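Regulating synaptic membrane exocytosis protein 2 (Rattus norvegicus, PDB 2CJS) probably takes part in synaptic vesicle exocytosis as a scaffold of the presynaptic active zone that interacts with Rab3, this fragment being its zinc-finger domain. Local coordinates at residues R42-L45 with K49-W52. Sequence-based numbering, arbitrary orientation.
Sequences RVSL and KVMW
V43 and M51 form a hydrogen-bonded pair of an antiparallel ladder, V43 N reaching M51 O at 3.0 Å and M51 N returning to V43 O at 2.8 Å, while the N-to-C directions of the two segments are 161° apart. The next such pair is held unequally: L45 N to K49 O is 2.9 Å and practically straight at the hydrogen, whereas the return bond from K49 N to L45 O is weak. R42 and W52 face each other as a non-hydrogen-bonded pair, and here the side chains lie alongside one another, pointing the same way. With CG anti to the backbone N (chi1 -175°), the arginine lays its methylene chain over one face of the indole in one of the two conformers modelled for W52; there CG sits 3.9 Å from the centroid of the W52 six-membered ring, 20° off the normal, a CH-pi contact. The guanidinium is canted against the ring plane and does not stack, and its NH2 bonds instead to backbone of another protein's chain. The two strands make a beta hairpin in this RING-clan zinc finger, leading from C39 of one Cys4 zinc site to C54 of the other. A serine at R42, lacking CG and CD, would probably uncover much of the indole face in that conformer and leave the intermolecular backbone bond unmade. On the sheet face that carries R42 and W52, S44 OG rests 3.8 Å from V50 CG1. The other face carries V43 and M51, where V43 CB packs 3.7 Å from M51 CG, and L45 beside K49. Strands of two other protein chains extend the sheet, one pairing with S44 and L45, the other with K49 and V50.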
loop_
_atom_site.group_PDB
_atom_site.type_symbol
_atom_site.label_atom_id
_atom_site.label_comp_id
_atom_site.label_asym_id
_atom_site.label_seq_id
_atom_site.Cartn_x
_atom_site.Cartn_y
_atom_site.Cartn_z
ATOM N N ARG C 42 0.572 15.541 -3.394
ATOM C CA ARG C 42 1.518 15.287 -4.482
ATOM C C ARG C 42 1.119 16.180 -5.653
ATOM O O ARG C 42 -0.079 16.367 -5.908
ATOM C CB ARG C 42 1.363 13.806 -4.882
ATOM C CG ARG C 42 2.389 13.387 -5.917
ATOM C CD ARG C 42 2.068 11.979 -6.507
ATOM N NE ARG C 42 0.722 11.886 -7.116
ATOM C CZ ARG C 42 0.214 10.733 -7.553
ATOM N NH1 ARG C 42 0.943 9.629 -7.441
ATOM N NH2 ARG C 42 -1.008 10.669 -8.095
ATOM N N VAL C 43 2.103 16.762 -6.370
ATOM C CA VAL C 43 1.833 17.489 -7.578
ATOM C C VAL C 43 2.619 16.741 -8.630
ATOM O O VAL C 43 3.804 16.504 -8.433
ATOM C CB VAL C 43 2.308 18.960 -7.466
ATOM C CG1 VAL C 43 2.191 19.741 -8.840
ATOM C CG2 VAL C 43 1.481 19.634 -6.314
ATOM N N SER C 44 1.945 16.354 -9.713
ATOM C CA SER C 44 2.508 15.568 -10.825
ATOM C C SER C 44 2.594 16.466 -12.054
ATOM O O SER C 44 1.633 17.161 -12.393
ATOM C CB SER C 44 1.534 14.466 -11.210
ATOM O OG SER C 44 1.315 13.656 -10.095
ATOM N N LEU C 45 3.752 16.450 -12.698
ATOM C CA LEU C 45 4.066 17.396 -13.798
ATOM C C LEU C 45 4.414 16.543 -14.981
ATOM O O LEU C 45 5.366 15.761 -14.928
ATOM C CB LEU C 45 5.250 18.276 -13.425
ATOM C CG LEU C 45 5.973 18.945 -14.583
ATOM C CD1 LEU C 45 4.964 19.754 -15.446
ATOM C CD2 LEU C 45 7.131 19.819 -14.046
ATOM N N LYS C 49 7.488 13.419 -13.675
ATOM C CA LYS C 49 8.090 14.203 -12.570
ATOM C C LYS C 49 6.973 14.296 -11.548
ATOM O O LYS C 49 5.803 14.489 -11.936
ATOM C CB LYS C 49 8.473 15.656 -13.009
ATOM C CG LYS C 49 9.614 15.857 -14.033
ATOM C CD LYS C 49 11.021 15.525 -13.474
ATOM C CE LYS C 49 12.122 15.707 -14.533
ATOM N NZ LYS C 49 13.398 15.159 -14.020
ATOM N N VAL C 50 7.287 14.095 -10.266
ATOM C CA VAL C 50 6.321 14.355 -9.217
ATOM C C VAL C 50 7.046 15.054 -8.090
ATOM O O VAL C 50 8.241 14.791 -7.878
ATOM C CB VAL C 50 5.650 13.090 -8.637
ATOM C CG1 VAL C 50 4.872 12.399 -9.738
ATOM C CG2 VAL C 50 6.688 12.182 -7.979
ATOM N N MET C 51 6.335 15.925 -7.358
ATOM C CA MET C 51 6.881 16.484 -6.114
ATOM C C MET C 51 5.867 16.296 -5.008
ATOM O O MET C 51 4.708 15.904 -5.257
ATOM C CB MET C 51 7.155 18.007 -6.273
ATOM C CG MET C 51 5.916 18.747 -6.787
ATOM S SD MET C 51 5.922 20.523 -6.519
ATOM C CE MET C 51 5.420 20.359 -4.820
ATOM N N TRP C 52 6.288 16.573 -3.766
ATOM C CA TRP C 52 5.468 16.329 -2.588
ATOM C C TRP C 52 5.484 17.604 -1.742
ATOM O O TRP C 52 6.520 18.245 -1.639
ATOM C CB TRP C 52 6.070 15.155 -1.789
ATOM C CG TRP C 52 6.374 13.937 -2.648
ATOM C CD1 TRP C 52 7.543 13.651 -3.312
ATOM C CD2 TRP C 52 5.477 12.867 -2.953
ATOM N NE1 TRP C 52 7.424 12.468 -4.008
ATOM C CE2 TRP C 52 6.169 11.964 -3.800
ATOM C CE3 TRP C 52 4.155 12.560 -2.571
ATOM C CZ2 TRP C 52 5.581 10.793 -4.271
ATOM C CZ3 TRP C 52 3.588 11.444 -3.042
ATOM C CH2 TRP C 52 4.296 10.546 -3.881
#